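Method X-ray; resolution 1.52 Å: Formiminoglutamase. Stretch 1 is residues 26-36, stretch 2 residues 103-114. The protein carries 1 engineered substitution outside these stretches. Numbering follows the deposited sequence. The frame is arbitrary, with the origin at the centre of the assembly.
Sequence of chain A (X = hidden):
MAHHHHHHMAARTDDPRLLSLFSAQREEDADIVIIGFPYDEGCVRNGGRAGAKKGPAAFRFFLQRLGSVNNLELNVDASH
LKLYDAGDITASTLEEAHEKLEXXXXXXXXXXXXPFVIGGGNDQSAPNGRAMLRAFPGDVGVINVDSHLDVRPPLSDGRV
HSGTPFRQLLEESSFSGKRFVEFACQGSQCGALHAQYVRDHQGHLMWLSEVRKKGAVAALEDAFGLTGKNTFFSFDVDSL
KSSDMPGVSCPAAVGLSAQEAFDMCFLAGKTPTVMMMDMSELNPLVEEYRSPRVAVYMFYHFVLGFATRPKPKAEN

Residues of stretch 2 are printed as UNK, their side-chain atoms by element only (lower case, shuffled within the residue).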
# COMPACT_ATOMS: atom_id res chain seq x y z
N ARG A 26 -12.75 -27.97 27.53
CA ARG A 26 -12.60 -29.13 26.65
C ARG A 26 -12.89 -28.76 25.20
O ARG A 26 -13.92 -28.16 24.90
CB ARG A 26 -13.53 -30.28 27.08
CG ARG A 26 -12.80 -31.59 27.43
CD ARG A 26 -13.57 -32.86 27.01
NE ARG A 26 -14.68 -33.23 27.89
CZ ARG A 26 -14.58 -34.03 28.96
NH1 ARG A 26 -13.41 -34.56 29.31
NH2 ARG A 26 -15.66 -34.31 29.68
N GLU A 27 -11.97 -29.13 24.32
CA GLU A 27 -12.12 -28.91 22.89
C GLU A 27 -13.53 -29.18 22.40
O GLU A 27 -14.04 -28.48 21.51
CB GLU A 27 -11.14 -29.80 22.13
CG GLU A 27 -11.09 -29.50 20.64
CD GLU A 27 -10.24 -30.50 19.87
OE1 GLU A 27 -9.26 -31.01 20.45
OE2 GLU A 27 -10.56 -30.76 18.69
N GLU A 28 -14.17 -30.20 22.98
CA GLU A 28 -15.49 -30.66 22.54
C GLU A 28 -16.54 -29.57 22.72
O GLU A 28 -17.63 -29.63 22.14
CB GLU A 28 -15.91 -31.92 23.32
CG GLU A 28 -14.76 -32.86 23.63
CD GLU A 28 -14.33 -33.68 22.42
OE1 GLU A 28 -15.21 -34.30 21.78
OE2 GLU A 28 -13.11 -33.71 22.13
N ASP A 29 -16.19 -28.58 23.54
CA ASP A 29 -17.12 -27.53 23.92
C ASP A 29 -16.91 -26.23 23.13
O ASP A 29 -17.73 -25.32 23.17
CB ASP A 29 -17.02 -27.29 25.43
CG ASP A 29 -17.54 -28.49 26.24
OD1 ASP A 29 -18.65 -28.98 25.94
OD2 ASP A 29 -16.83 -28.95 27.16
N ALA A 30 -15.79 -26.16 22.41
CA ALA A 30 -15.49 -25.01 21.56
C ALA A 30 -16.28 -25.05 20.25
O ALA A 30 -16.38 -26.09 19.59
CB ALA A 30 -14.00 -24.94 21.28
N ASP A 31 -16.83 -23.89 19.87
CA ASP A 31 -17.50 -23.73 18.59
C ASP A 31 -16.47 -23.78 17.46
O ASP A 31 -16.72 -24.33 16.39
CB ASP A 31 -18.25 -22.40 18.55
CG ASP A 31 -19.27 -22.27 19.66
OD1 ASP A 31 -20.28 -23.00 19.61
OD2 ASP A 31 -19.09 -21.43 20.56
N ILE A 32 -15.31 -23.19 17.73
CA ILE A 32 -14.26 -23.10 16.73
C ILE A 32 -12.99 -23.68 17.30
O ILE A 32 -12.61 -23.38 18.44
CB ILE A 32 -14.01 -21.62 16.31
CG1 ILE A 32 -15.26 -21.03 15.64
CG2 ILE A 32 -12.77 -21.51 15.41
CD1 ILE A 32 -15.31 -19.52 15.65
N VAL A 33 -12.33 -24.52 16.51
CA VAL A 33 -11.06 -25.11 16.93
C VAL A 33 -9.89 -24.76 16.00
O VAL A 33 -9.94 -24.99 14.79
CB VAL A 33 -11.21 -26.64 17.17
CG1 VAL A 33 -9.85 -27.29 17.42
CG2 VAL A 33 -12.16 -26.88 18.34
N ILE A 34 -8.84 -24.17 16.59
CA ILE A 34 -7.62 -23.77 15.89
C ILE A 34 -6.56 -24.88 15.91
O ILE A 34 -6.20 -25.40 16.96
CB ILE A 34 -7.00 -22.50 16.53
CG1 ILE A 34 -7.97 -21.33 16.50
CG2 ILE A 34 -5.70 -22.13 15.83
CD1 ILE A 34 -7.58 -20.20 17.42
N ILE A 35 -6.07 -25.22 14.72
CA ILE A 35 -5.08 -26.28 14.55
C ILE A 35 -3.89 -25.70 13.81
O ILE A 35 -4.06 -25.09 12.76
CB ILE A 35 -5.67 -27.48 13.75
CG1 ILE A 35 -6.86 -28.10 14.49
CG2 ILE A 35 -4.60 -28.53 13.46
CD1 ILE A 35 -7.88 -28.81 13.59
N GLY A 36 -2.70 -25.89 14.34
CA GLY A 36 -1.51 -25.37 13.69
C GLY A 36 -0.86 -26.40 12.80
O GLY A 36 -0.79 -27.58 13.14
N UNK A 103 -6.83 -36.29 9.80
CA UNK A 103 -7.58 -37.07 10.76
C UNK A 103 -8.17 -36.16 11.82
O UNK A 103 -9.30 -36.35 12.28
c UNK A 103 -6.67 -38.12 11.38
o UNK A 103 -7.39 -39.00 12.23
N UNK A 104 -7.40 -35.14 12.20
CA UNK A 104 -7.79 -34.19 13.23
C UNK A 104 -8.90 -33.26 12.79
O UNK A 104 -9.86 -33.05 13.50
c UNK A 104 -7.48 -31.93 17.07
c UNK A 104 -6.57 -33.36 13.66
c UNK A 104 -6.89 -32.29 14.70
c UNK A 104 -7.52 -32.89 15.92
n UNK A 104 -7.74 -32.63 18.36
N UNK A 105 -8.76 -32.68 11.60
CA UNK A 105 -9.79 -31.83 11.05
C UNK A 105 -11.11 -32.60 10.92
O UNK A 105 -12.18 -32.07 11.22
c UNK A 105 -9.37 -31.25 9.67
c UNK A 105 -10.53 -30.49 9.02
c UNK A 105 -8.15 -30.36 9.82
N UNK A 106 -11.02 -33.85 10.48
CA UNK A 106 -12.21 -34.68 10.32
C UNK A 106 -12.96 -34.86 11.63
O UNK A 106 -14.18 -34.69 11.68
c UNK A 106 -15.15 -37.69 8.78
c UNK A 106 -14.32 -38.79 10.73
c UNK A 106 -13.06 -36.98 9.75
c UNK A 106 -14.05 -36.86 8.78
c UNK A 106 -13.21 -37.95 10.74
c UNK A 106 -15.29 -38.66 9.75
c UNK A 106 -11.88 -36.06 9.76
N UNK A 107 -12.24 -35.22 12.68
CA UNK A 107 -12.85 -35.39 14.00
C UNK A 107 -13.61 -34.14 14.44
O UNK A 107 -14.76 -34.23 14.86
c UNK A 107 -11.05 -37.07 14.58
c UNK A 107 -11.81 -35.85 15.07
o UNK A 107 -10.87 -34.80 15.33
N UNK A 108 -12.98 -32.97 14.32
CA UNK A 108 -13.66 -31.71 14.65
C UNK A 108 -14.90 -31.53 13.78
O UNK A 108 -15.96 -31.11 14.27
c UNK A 108 -12.73 -30.47 14.49
c UNK A 108 -13.51 -29.19 14.73
c UNK A 108 -11.59 -30.53 15.47
N UNK A 109 -14.76 -31.85 12.50
CA UNK A 109 -15.86 -31.79 11.54
C UNK A 109 -16.98 -32.76 11.93
O UNK A 109 -18.14 -32.37 12.03
c UNK A 109 -14.30 -31.68 7.92
c UNK A 109 -15.37 -32.13 10.13
c UNK A 109 -15.44 -29.82 9.16
c UNK A 109 -14.62 -31.09 9.29
N UNK A 110 -16.60 -34.01 12.15
CA UNK A 110 -17.54 -35.07 12.50
C UNK A 110 -18.45 -34.72 13.68
O UNK A 110 -19.58 -35.21 13.75
c UNK A 110 -16.78 -36.37 12.78
N UNK A 111 -17.98 -33.89 14.60
CA UNK A 111 -18.80 -33.61 15.79
C UNK A 111 -19.51 -32.28 15.70
O UNK A 111 -20.09 -31.81 16.67
n UNK A 111 -13.85 -32.43 18.25
c UNK A 111 -14.42 -31.32 18.68
c UNK A 111 -16.59 -32.48 18.78
c UNK A 111 -17.29 -32.38 17.44
n UNK A 111 -15.72 -31.32 18.96
n UNK A 111 -13.70 -30.22 18.85
c UNK A 111 -17.97 -33.67 17.08
N UNK A 112 -19.45 -31.66 14.53
CA UNK A 112 -20.15 -30.41 14.32
C UNK A 112 -19.39 -29.14 14.65
O UNK A 112 -19.91 -28.05 14.44
N UNK A 113 -18.17 -29.25 15.17
CA UNK A 113 -17.37 -28.06 15.47
C UNK A 113 -16.73 -27.50 14.19
O UNK A 113 -16.74 -28.16 13.16
c UNK A 113 -16.31 -28.36 16.53
N UNK A 114 -16.20 -26.28 14.27
CA UNK A 114 -15.60 -25.64 13.10
C UNK A 114 -14.07 -25.58 13.20
O UNK A 114 -13.53 -24.89 14.08
c UNK A 114 -14.81 -22.29 9.32
c UNK A 114 -16.18 -24.24 12.88
c UNK A 114 -15.69 -23.56 11.63
c UNK A 114 -14.43 -22.98 11.58
c UNK A 114 -16.06 -22.85 9.36
c UNK A 114 -13.99 -22.35 10.44
c UNK A 114 -16.50 -23.48 10.51
O HOH W 1 -10.99 -33.77 17.97
O HOH W 2 -19.45 -24.95 15.65

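Position 103 carries one carbon and then one oxygen, and reaches nothing on stretch 1; a two-atom hydroxyl side chain is Ser 103. Position 104 has four carbons in a row ending in a nitrogen that meets the Glu 27 carboxylate, with a carbon lower down against Ile 35: Lys 104. Its NZ lies 3.1 Å from Glu 27 OE1 in a salt bridge, while CG packs 3.8 Å from Ile 35 CD1, so the chain is greasy along its length and charged at its tip. At 105 one carbon carries two others, one of them near Ile 35; this is Val 105, whose CG2 is 4.1 Å from Ile 35 CD1.

Position 106 shows one carbon and a six-carbon ring without oxygen, out of reach of stretch 1: Phe 106. At 107 a carbon carries one oxygen and one carbon, which identifies Thr 107. Its OG1 donates to Lys 104 O (2.7 Å), a bond back into the helix, and accepts from water 1 (2.8 Å). Position 108 is again a carbon bearing two carbons, one of them against Val 33: Val 108. It is directed toward stretch 1, with CG2 4.2 Å from Val 33 CG1.

Four carbons forked at the second make 109 Leu 109, and a single carbon makes 110 Ala 110; neither touches stretch 1. Position 111, just past the helix, has three carbons, a nitrogen and a carbon carrying two more nitrogens, one of them at Glu 27: Arg 111. Its NH2 forms a salt bridge with Glu 27 OE2 (3.2 Å), and Glu 28 OE2 lies over one face of the guanidinium. Position 112 has no side-chain atoms and a positive phi of 89°, where a CB would jam against the preceding carbonyl; it is Gly 112. The lone carbon at 113 lies near Ala 30 O: Ala 113, its CB 3.8 Å from that oxygen. At 114 a carbon leads to a six-carbon ring with no hydroxyl, lying obliquely to Ile 32 CG2: Phe 114.

Two kinds of bonding hold the contact. Phe 114 pairs in parallel with Ile 32: Phe 114 N donates to Asp 31 O (2.9 Å) and Val 33 N to Phe 114 O (2.7 Å). The preceding helix runs antiparallel to strand 32-36, at 10.1 Å between axes, and the valines and Ile 35 fill the space between them. Beside this apolar layer, Glu 27 gathers both Lys 104 and Arg 111, and water 1 extends the network by donating to Glu 27 OE2 (3.1 Å) and accepting from Arg 111 NH1 (3.2 Å).

Stretch 2 103-114: SKVFTVLARGAF
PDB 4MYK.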